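Local structure of metallocarboxypeptidase (Trypanosoma cruzi, 3DWC) at residues D221-D226 and G453-I458; G264-T269 and L302-Q307; E298-F303 and A427-Q432. The protein probably releases single amino acids, other than proline, from the C-terminus of peptides as a metal-dependent carboxypeptidase of the M32 family. All blocks are in the same frame, centred on the assembly; numbering follows the deposited sequence.

Interaction 1 of 3, residues D221-D226 and G453-I458. With GLY (glycine), chain O; ALA (alanine), chain P.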
loop_
_atom_site.group_PDB
_atom_site.type_symbol
_atom_site.label_atom_id
_atom_site.label_comp_id
_atom_site.label_asym_id
_atom_site.label_seq_id
_atom_site.Cartn_x
_atom_site.Cartn_y
_atom_site.Cartn_z
ATOM N N ASP B 221 -18.065 -10.655 9.905
ATOM C CA ASP B 221 -17.961 -11.948 10.627
ATOM C C ASP B 221 -19.134 -12.916 10.375
ATOM O O ASP B 221 -18.953 -14.143 10.243
ATOM C CB ASP B 221 -17.839 -11.724 12.143
ATOM C CG ASP B 221 -16.479 -11.161 12.556
ATOM O OD1 ASP B 221 -15.495 -11.222 11.766
ATOM O OD2 ASP B 221 -16.391 -10.672 13.709
ATOM N N VAL B 222 -20.349 -12.370 10.302
ATOM C CA VAL B 222 -21.533 -13.153 9.950
ATOM C C VAL B 222 -21.338 -13.780 8.569
ATOM O O VAL B 222 -21.697 -14.917 8.367
ATOM C CB VAL B 222 -22.837 -12.291 10.017
ATOM C CG1 VAL B 222 -24.039 -13.013 9.413
ATOM C CG2 VAL B 222 -23.101 -11.822 11.477
ATOM N N TRP B 223 -20.735 -13.044 7.622
ATOM C CA TRP B 223 -20.427 -13.632 6.303
ATOM C C TRP B 223 -19.131 -14.477 6.249
ATOM O O TRP B 223 -18.683 -14.893 5.177
ATOM C CB TRP B 223 -20.406 -12.543 5.215
ATOM C CG TRP B 223 -21.672 -12.502 4.455
ATOM C CD1 TRP B 223 -21.910 -13.054 3.244
ATOM C CD2 TRP B 223 -22.859 -11.786 4.808
ATOM N NE1 TRP B 223 -23.186 -12.767 2.828
ATOM C CE2 TRP B 223 -23.788 -11.986 3.776
ATOM C CE3 TRP B 223 -23.221 -10.989 5.894
ATOM C CZ2 TRP B 223 -25.044 -11.474 3.819
ATOM C CZ3 TRP B 223 -24.486 -10.490 5.929
ATOM C CH2 TRP B 223 -25.378 -10.716 4.896
ATOM N N LYS B 224 -18.520 -14.673 7.408
ATOM C CA LYS B 224 -17.282 -15.433 7.575
ATOM C C LYS B 224 -16.153 -14.885 6.723
ATOM O O LYS B 224 -15.302 -15.611 6.254
ATOM C CB LYS B 224 -17.560 -16.920 7.385
ATOM C CG LYS B 224 -18.802 -17.316 8.157
ATOM C CD LYS B 224 -18.991 -18.765 8.250
ATOM C CE LYS B 224 -20.397 -19.090 8.814
ATOM N NZ LYS B 224 -20.630 -18.772 10.319
ATOM N N PHE B 225 -16.124 -13.560 6.553
ATOM C CA PHE B 225 -14.932 -12.893 6.017
ATOM C C PHE B 225 -13.653 -13.322 6.797
ATOM O O PHE B 225 -13.556 -13.318 8.045
ATOM C CB PHE B 225 -15.135 -11.374 5.987
ATOM C CG PHE B 225 -14.050 -10.601 5.264
ATOM C CD1 PHE B 225 -14.179 -10.260 3.936
ATOM C CD2 PHE B 225 -12.952 -10.129 5.943
ATOM C CE1 PHE B 225 -13.203 -9.528 3.315
ATOM C CE2 PHE B 225 -11.978 -9.431 5.322
ATOM C CZ PHE B 225 -12.089 -9.120 4.012
ATOM N N ASP B 226 -12.659 -13.757 6.043
ATOM C CA ASP B 226 -11.381 -14.072 6.655
ATOM C C ASP B 226 -10.538 -12.791 6.868
ATOM O O ASP B 226 -9.980 -12.248 5.926
ATOM C CB ASP B 226 -10.635 -15.055 5.766
ATOM C CG ASP B 226 -9.315 -15.522 6.377
ATOM O OD1 ASP B 226 -8.997 -15.179 7.548
ATOM O OD2 ASP B 226 -8.611 -16.232 5.643
ATOM N N GLY B 453 -28.699 -15.471 11.428
ATOM C CA GLY B 453 -27.343 -15.044 11.108
ATOM C C GLY B 453 -26.333 -16.191 11.078
ATOM O O GLY B 453 -25.178 -16.029 11.473
ATOM N N ASP B 454 -26.820 -17.347 10.606
ATOM C CA ASP B 454 -26.104 -18.607 10.501
ATOM C C ASP B 454 -25.992 -18.985 9.020
ATOM O O ASP B 454 -26.709 -19.867 8.516
ATOM C CB ASP B 454 -26.941 -19.662 11.238
ATOM C CG ASP B 454 -26.159 -20.871 11.610
ATOM O OD1 ASP B 454 -24.929 -20.826 11.438
ATOM O OD2 ASP B 454 -26.792 -21.877 12.092
ATOM N N LEU B 455 -25.074 -18.335 8.326
ATOM C CA LEU B 455 -25.046 -18.406 6.856
ATOM C C LEU B 455 -24.230 -19.513 6.228
ATOM O O LEU B 455 -24.286 -19.696 5.032
ATOM C CB LEU B 455 -24.618 -17.079 6.242
ATOM C CG LEU B 455 -25.455 -15.863 6.640
ATOM C CD1 LEU B 455 -24.790 -14.628 6.047
ATOM C CD2 LEU B 455 -26.924 -15.967 6.205
ATOM N N GLY B 456 -23.531 -20.301 7.020
ATOM C CA GLY B 456 -22.589 -21.280 6.474
ATOM C C GLY B 456 -23.140 -22.223 5.407
ATOM O O GLY B 456 -22.418 -22.596 4.489
ATOM N N LYS B 457 -24.395 -22.639 5.538
ATOM C CA LYS B 457 -24.971 -23.623 4.592
ATOM C C LYS B 457 -25.212 -22.918 3.248
ATOM O O LYS B 457 -25.076 -23.496 2.125
ATOM C CB LYS B 457 -26.277 -24.162 5.132
ATOM C CG LYS B 457 -26.135 -25.302 6.108
ATOM C CD LYS B 457 -27.472 -25.632 6.703
ATOM C CE LYS B 457 -27.353 -26.766 7.688
ATOM N NZ LYS B 457 -28.708 -27.334 7.965
ATOM N N ILE B 458 -25.562 -21.642 3.367
ATOM C CA ILE B 458 -25.814 -20.844 2.195
ATOM C C ILE B 458 -24.477 -20.576 1.527
ATOM O O ILE B 458 -24.340 -20.824 0.337
ATOM C CB ILE B 458 -26.584 -19.562 2.506
ATOM C CG1 ILE B 458 -27.949 -19.850 3.160
ATOM C CG2 ILE B 458 -26.864 -18.750 1.203
ATOM C CD1 ILE B 458 -28.636 -18.504 3.635
HETATM N N GLY O . -22.992 -20.634 9.736
HETATM C CA GLY O . -22.247 -21.657 10.521
HETATM C C GLY O . -21.695 -22.830 9.732
HETATM O O GLY O . -20.469 -22.958 9.556
HETATM N N ALA P . -22.619 -23.660 9.237
HETATM C CA ALA P . -22.327 -24.995 8.676
HETATM C C ALA P . -21.731 -24.936 7.266
HETATM O O ALA P . -22.105 -25.713 6.380
HETATM C CB ALA P . -23.606 -25.859 8.684
HETATM O O HOH W 1 -22.933 -16.752 9.683
#
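A pocket that holds the amino end of a bound Gly-Ala, its glycine carbonyl carbon joined to the alanine N, forms where the C-terminal end of helix 209-222 meets the turn that leads into helix 456-467. No direct hydrogen bond joins 221-226 to 453-458; a single water does the polar work. It donates to Val222 O (2.6 Å) and to Gly453 O, and accepts from Leu455 N and Lys224 NZ, so two carbonyls and two N-H donors grip it from both segments. Next to the water is an apolar patch. Leu455 sends CD1 over the face of the Trp223 indole, 3.6 Å from the centroid of the six-membered ring and 13° off its normal, a CH-pi contact. The same methyl meets Val222 CG1 at 3.8 Å, a branch placed anti to the backbone N. Trp223 is itself packed against Ile266 and Ala304, tying the pocket to helices 259-276 and 294-309. Lys224 is extended and bends only at the last torsion (chi4 -71°), which brings CE to 3.8 Å from Gly456 N and NZ close to the bound glycine N, at 3.1 Å. The N of the bound glycine donates to Asp454 OD1 at 2.6 Å, and the carboxylate probably balances the positive charge of this amino end and, at longer range, that of Lys224. Both segments include a helix end closed by a Schellman motif, with Lys224 after helix 209-222 and Gly453 after helix 443-451 as positive-phi residues, an arrangement typical of helix C-termini where the chain turns away.

Interaction 2 of 3, residues G264-T269 and L302-Q307. With CO (cobalt (II) ion), chain Q.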
loop_
_atom_site.group_PDB
_atom_site.type_symbol
_atom_site.label_atom_id
_atom_site.label_comp_id
_atom_site.label_asym_id
_atom_site.label_seq_id
_atom_site.Cartn_x
_atom_site.Cartn_y
_atom_site.Cartn_z
ATOM N N GLY B 264 -23.891 -1.310 1.992
ATOM C CA GLY B 264 -22.647 -1.193 1.207
ATOM C C GLY B 264 -21.558 -2.178 1.597
ATOM O O GLY B 264 -20.967 -2.823 0.761
ATOM N N VAL B 265 -21.281 -2.296 2.873
ATOM C CA VAL B 265 -20.318 -3.296 3.325
ATOM C C VAL B 265 -20.759 -4.724 3.025
ATOM O O VAL B 265 -19.953 -5.546 2.625
ATOM C CB VAL B 265 -20.019 -3.125 4.814
ATOM C CG1 VAL B 265 -19.392 -4.363 5.443
ATOM C CG2 VAL B 265 -19.123 -1.901 4.980
ATOM N N ILE B 266 -22.037 -5.000 3.181
ATOM C CA ILE B 266 -22.595 -6.327 2.875
ATOM C C ILE B 266 -22.373 -6.637 1.369
ATOM O O ILE B 266 -21.898 -7.687 0.987
ATOM C CB ILE B 266 -24.094 -6.427 3.315
ATOM C CG1 ILE B 266 -24.191 -6.518 4.838
ATOM C CG2 ILE B 266 -24.783 -7.703 2.675
ATOM C CD1 ILE B 266 -25.611 -6.397 5.442
ATOM N N HIS B 267 -22.709 -5.692 0.527
ATOM C CA HIS B 267 -22.453 -5.780 -0.917
ATOM C C HIS B 267 -20.975 -6.119 -1.239
ATOM O O HIS B 267 -20.668 -7.048 -1.976
ATOM C CB HIS B 267 -22.854 -4.422 -1.552
ATOM C CG HIS B 267 -22.779 -4.418 -3.040
ATOM N ND1 HIS B 267 -23.896 -4.556 -3.839
ATOM C CD2 HIS B 267 -21.720 -4.330 -3.879
ATOM C CE1 HIS B 267 -23.522 -4.578 -5.111
ATOM N NE2 HIS B 267 -22.206 -4.443 -5.159
ATOM N N GLU B 268 -20.043 -5.349 -0.681
ATOM C CA GLU B 268 -18.639 -5.571 -0.956
ATOM C C GLU B 268 -18.135 -6.851 -0.345
ATOM O O GLU B 268 -17.304 -7.504 -0.913
ATOM C CB GLU B 268 -17.814 -4.399 -0.453
ATOM C CG GLU B 268 -18.188 -3.092 -1.063
ATOM C CD GLU B 268 -18.114 -3.065 -2.585
ATOM O OE1 GLU B 268 -17.246 -3.749 -3.167
ATOM O OE2 GLU B 268 -18.920 -2.308 -3.212
ATOM N N THR B 269 -18.660 -7.220 0.804
ATOM C CA THR B 269 -18.339 -8.501 1.390
ATOM C C THR B 269 -18.790 -9.620 0.457
ATOM O O THR B 269 -18.104 -10.618 0.322
ATOM C CB THR B 269 -18.905 -8.620 2.813
ATOM O OG1 THR B 269 -18.330 -7.605 3.601
ATOM C CG2 THR B 269 -18.595 -10.013 3.499
ATOM N N LEU B 302 -24.792 -8.977 -4.927
ATOM C CA LEU B 302 -26.244 -8.782 -4.798
ATOM C C LEU B 302 -26.961 -9.955 -4.171
ATOM O O LEU B 302 -28.025 -9.814 -3.569
ATOM C CB LEU B 302 -26.860 -8.393 -6.134
ATOM C CG LEU B 302 -26.392 -7.031 -6.656
ATOM C CD1 LEU B 302 -26.932 -6.795 -8.070
ATOM C CD2 LEU B 302 -26.782 -5.893 -5.752
ATOM N N PHE B 303 -26.387 -11.117 -4.272
ATOM C CA PHE B 303 -26.864 -12.234 -3.471
ATOM C C PHE B 303 -26.779 -11.893 -1.970
ATOM O O PHE B 303 -27.749 -12.061 -1.209
ATOM C CB PHE B 303 -26.031 -13.453 -3.815
ATOM C CG PHE B 303 -26.555 -14.720 -3.226
ATOM C CD1 PHE B 303 -27.387 -15.531 -3.944
ATOM C CD2 PHE B 303 -26.197 -15.087 -1.943
ATOM C CE1 PHE B 303 -27.860 -16.729 -3.397
ATOM C CE2 PHE B 303 -26.616 -16.306 -1.389
ATOM C CZ PHE B 303 -27.474 -17.120 -2.120
ATOM N N ALA B 304 -25.630 -11.336 -1.571
ATOM C CA ALA B 304 -25.420 -10.888 -0.206
ATOM C C ALA B 304 -26.345 -9.746 0.158
ATOM O O ALA B 304 -27.114 -9.833 1.105
ATOM C CB ALA B 304 -23.891 -10.468 0.053
ATOM N N GLU B 305 -26.254 -8.668 -0.587
ATOM C CA GLU B 305 -27.013 -7.489 -0.309
ATOM C C GLU B 305 -28.499 -7.660 -0.459
ATOM O O GLU B 305 -29.254 -7.309 0.456
ATOM C CB GLU B 305 -26.540 -6.324 -1.198
ATOM C CG GLU B 305 -27.130 -5.052 -0.770
ATOM C CD GLU B 305 -27.014 -3.932 -1.774
ATOM O OE1 GLU B 305 -26.299 -4.042 -2.776
ATOM O OE2 GLU B 305 -27.662 -2.922 -1.521
ATOM N N MET B 306 -28.936 -8.160 -1.621
ATOM C CA MET B 306 -30.364 -8.115 -1.962
ATOM C C MET B 306 -31.099 -9.356 -1.528
ATOM O O MET B 306 -32.170 -9.272 -0.925
ATOM C CB MET B 306 -30.581 -7.876 -3.466
ATOM C CG MET B 306 -29.960 -6.575 -4.009
ATOM S SD MET B 306 -30.680 -5.182 -3.146
ATOM C CE MET B 306 -30.211 -3.767 -4.145
ATOM N N GLN B 307 -30.516 -10.506 -1.808
ATOM C CA GLN B 307 -31.177 -11.765 -1.516
ATOM C C GLN B 307 -31.184 -12.090 -0.035
ATOM O O GLN B 307 -32.157 -12.668 0.459
ATOM C CB GLN B 307 -30.587 -12.908 -2.339
ATOM C CG GLN B 307 -30.789 -12.786 -3.856
ATOM C CD GLN B 307 -32.253 -12.809 -4.281
ATOM O OE1 GLN B 307 -32.637 -12.138 -5.229
ATOM N NE2 GLN B 307 -33.055 -13.616 -3.624
HETATM CO CO CO Q . -20.772 -4.376 -6.854
HETATM O O HOH W 2 -19.596 -2.756 -5.812
HETATM O O HOH W 3 -21.709 -3.042 -7.614
HETATM O O HOH W 4 -19.612 -3.650 -8.550
#
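This is a buried contact between two helices running roughly antiparallel, 259-276 and 294-309, which together carry the protein ligands of the active-site metal. The short axes of 264-269 and 302-307 come within 7.3 Å at 147°, with His267 facing Glu305. The polar centre is the bond from His267 ND1 to Glu305 OE1, 2.7 Å long with an N-H...O angle of 155°. The oxygen lies near the imidazole plane and accepts through its anti lone pair, while the carboxylate plane is turned 74° against the ring. His267 has CG anti to its backbone N, and Glu305 reaches across with an extended chain. With ND1 thus acting as donor, NE2 at the far side of the ring is left to bind cobalt at 2.2 Å. Glu305 is therefore a second-shell residue that fixes the rotation of a first-shell ligand and probably makes it a stronger electron donor; its other oxygen, OE2, is held in a salt bridge to Arg310. Leu302 CD2 adds an apolar touch at the ring edge, 3.6 Å from His267 CE1. The preceding residue, Ile266, rests CG2 on the backbone of the other helix, 3.5 Å from Ala304 O and 3.9 Å from Ala304 CB, close to where 303-307 widens into a pi-type turn and Leu302 O accepts from both Met306 N and Gln307 N. Glu268 points away from this interface, and its OE2 accepts a hydrogen bond from metal-bound water 2 at 2.7 Å, consistent with its predicted role as proton donor and acceptor. His271 and Glu298 complete the protein ligands, giving the HExxH zinc-peptidase motif with a downstream glutamate, here occupied by cobalt.

Interaction 3 of 3, residues E298-F303 and A427-Q432. With CO (cobalt (II) ion), chain Q.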
loop_
_atom_site.group_PDB
_atom_site.type_symbol
_atom_site.label_atom_id
_atom_site.label_comp_id
_atom_site.label_asym_id
_atom_site.label_seq_id
_atom_site.Cartn_x
_atom_site.Cartn_y
_atom_site.Cartn_z
ATOM N N GLU B 298 -21.156 -9.366 -9.666
ATOM C CA GLU B 298 -22.240 -8.549 -9.110
ATOM C C GLU B 298 -23.391 -9.454 -8.676
ATOM O O GLU B 298 -24.162 -9.088 -7.793
ATOM C CB GLU B 298 -22.692 -7.477 -10.137
ATOM C CG GLU B 298 -23.707 -6.499 -9.600
ATOM C CD GLU B 298 -23.124 -5.487 -8.608
ATOM O OE1 GLU B 298 -23.835 -4.503 -8.273
ATOM O OE2 GLU B 298 -21.967 -5.642 -8.196
ATOM N N GLY B 299 -23.455 -10.674 -9.225
ATOM C CA GLY B 299 -24.361 -11.688 -8.714
ATOM C C GLY B 299 -24.047 -12.153 -7.302
ATOM O O GLY B 299 -24.952 -12.471 -6.505
ATOM N N GLN B 300 -22.769 -12.230 -6.984
ATOM C CA GLN B 300 -22.331 -12.470 -5.631
ATOM C C GLN B 300 -22.535 -11.283 -4.685
ATOM O O GLN B 300 -22.946 -11.468 -3.538
ATOM C CB GLN B 300 -20.870 -12.916 -5.640
ATOM C CG GLN B 300 -20.554 -14.111 -6.588
ATOM C CD GLN B 300 -21.582 -15.216 -6.618
ATOM O OE1 GLN B 300 -21.748 -15.972 -5.652
ATOM N NE2 GLN B 300 -22.316 -15.300 -7.728
ATOM N N SER B 301 -22.251 -10.065 -5.109
ATOM C CA SER B 301 -22.491 -8.937 -4.218
ATOM C C SER B 301 -23.983 -8.810 -3.899
ATOM O O SER B 301 -24.408 -8.506 -2.756
ATOM C CB SER B 301 -21.966 -7.670 -4.866
ATOM O OG SER B 301 -22.518 -7.559 -6.150
ATOM N N LEU B 302 -24.792 -8.977 -4.927
ATOM C CA LEU B 302 -26.244 -8.782 -4.798
ATOM C C LEU B 302 -26.961 -9.955 -4.171
ATOM O O LEU B 302 -28.025 -9.814 -3.569
ATOM C CB LEU B 302 -26.860 -8.393 -6.134
ATOM C CG LEU B 302 -26.392 -7.031 -6.656
ATOM C CD1 LEU B 302 -26.932 -6.795 -8.070
ATOM C CD2 LEU B 302 -26.782 -5.893 -5.752
ATOM N N PHE B 303 -26.387 -11.117 -4.272
ATOM C CA PHE B 303 -26.864 -12.234 -3.471
ATOM C C PHE B 303 -26.779 -11.893 -1.970
ATOM O O PHE B 303 -27.749 -12.061 -1.209
ATOM C CB PHE B 303 -26.031 -13.453 -3.815
ATOM C CG PHE B 303 -26.555 -14.720 -3.226
ATOM C CD1 PHE B 303 -27.387 -15.531 -3.944
ATOM C CD2 PHE B 303 -26.197 -15.087 -1.943
ATOM C CE1 PHE B 303 -27.860 -16.729 -3.397
ATOM C CE2 PHE B 303 -26.616 -16.306 -1.389
ATOM C CZ PHE B 303 -27.474 -17.120 -2.120
ATOM N N ALA B 427 -27.974 -8.849 -10.903
ATOM C CA ALA B 427 -29.191 -8.986 -10.135
ATOM C C ALA B 427 -29.931 -10.266 -10.514
ATOM O O ALA B 427 -30.542 -10.956 -9.661
ATOM C CB ALA B 427 -30.098 -7.718 -10.273
ATOM N N MET B 428 -29.901 -10.596 -11.799
ATOM C CA MET B 428 -30.519 -11.800 -12.279
ATOM C C MET B 428 -29.830 -13.079 -11.851
ATOM O O MET B 428 -30.503 -14.069 -11.501
ATOM C CB MET B 428 -30.571 -11.722 -13.829
ATOM C CG MET B 428 -31.516 -10.701 -14.308
ATOM S SD MET B 428 -31.394 -10.426 -16.070
ATOM C CE MET B 428 -32.328 -8.890 -16.177
ATOM N N VAL B 429 -28.493 -13.088 -11.882
ATOM C CA VAL B 429 -27.669 -14.184 -11.354
ATOM C C VAL B 429 -27.975 -14.429 -9.884
ATOM O O VAL B 429 -28.208 -15.562 -9.437
ATOM C CB VAL B 429 -26.130 -13.947 -11.569
ATOM C CG1 VAL B 429 -25.235 -14.891 -10.722
ATOM C CG2 VAL B 429 -25.763 -13.956 -13.091
ATOM N N ALA B 430 -28.022 -13.358 -9.125
ATOM C CA ALA B 430 -28.308 -13.465 -7.701
ATOM C C ALA B 430 -29.650 -14.143 -7.395
ATOM O O ALA B 430 -29.725 -14.998 -6.507
ATOM C CB ALA B 430 -28.210 -12.092 -7.046
ATOM N N ALA B 431 -30.692 -13.769 -8.147
ATOM C CA ALA B 431 -32.044 -14.279 -7.953
ATOM C C ALA B 431 -32.116 -15.725 -8.345
ATOM O O ALA B 431 -32.707 -16.484 -7.646
ATOM C CB ALA B 431 -33.062 -13.447 -8.800
ATOM N N GLN B 432 -31.498 -16.076 -9.469
ATOM C CA GLN B 432 -31.407 -17.431 -9.969
ATOM C C GLN B 432 -30.669 -18.368 -8.980
ATOM O O GLN B 432 -31.075 -19.467 -8.744
ATOM C CB GLN B 432 -30.721 -17.455 -11.332
ATOM C CG GLN B 432 -30.789 -18.851 -12.035
ATOM C CD GLN B 432 -30.631 -18.782 -13.556
ATOM O OE1 GLN B 432 -31.083 -17.835 -14.179
ATOM N NE2 GLN B 432 -30.029 -19.824 -14.159
HETATM CO CO CO Q . -20.772 -4.376 -6.854
HETATM O O HOH W 3 -21.709 -3.042 -7.614
HETATM O O HOH W 2 -19.596 -2.756 -5.812
HETATM O O HOH W 4 -19.612 -3.650 -8.550
#
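Gly299 and Ala430 bring helices 294-309 and 421-441 together, their CA atoms 4.4 Å apart and the short axes crossing at -60° with a closest approach of 7.2 Å. Small residues permit this: Gly299, having no CB, lets Val429 CG1 come to 3.9 Å from its CA, a methyl that stands anti to its own backbone N. The Ala430 methyl presses into the backbone of the facing helix, 3.3 Å from Gly299 O and 3.5 Å from Phe303 N, two atoms already joined by a helical hydrogen bond, with the CB atoms of Leu302 and Phe303 also against it. Phe303, with CG anti to the backbone N, sets its ring edge near Ala430 O, and Ile458 packs on the same ring. Leu302 places CG anti to its carbonyl carbon, so that CD1 extends to Ala427, 4.0 Å from its CB. Away from this interface, the same helix serves the metal site of the M32 fold: Glu298, the glutamate downstream of HExxH, has CG anti to the backbone N and folds at chi2 (73°) to deliver OE2 to cobalt at 2.2 Å, beside His267 and His271. Ser301 holds OG in the crowded position between N and carbonyl carbon (chi1 53°), from which it donates to Glu298 O at 2.8 Å, above the carbonyl plane; that oxygen also accepts from Leu302 N. Gln300 curls back along its helix, NE2 bonding to Val296 O and passing Val429 CG1, while OE1 accepts from Trp467 and Gln462.

In the fold
Helix 294-309 is common to interactions 2 and 3: it meets helix 259-276 in the one and helix 421-441 in the other, the centres only 9 Å apart, and both reach the same cobalt. Their chemistry differs. Interaction 2 has a charged, hydrogen-bonded second shell at its heart, whereas interaction 3 is close apolar helix packing without a bond across it. Interaction 1 lies farther out, about 21 Å from the chain centre against 10 to 11 Å for the others; it is largely buried but has an exposed lysine, is bridged by a water and lines the site of the bound Gly-Ala. Trp223 and Ile458 carry it inward, packing on Thr269, Ile266, Ala304 and Phe303.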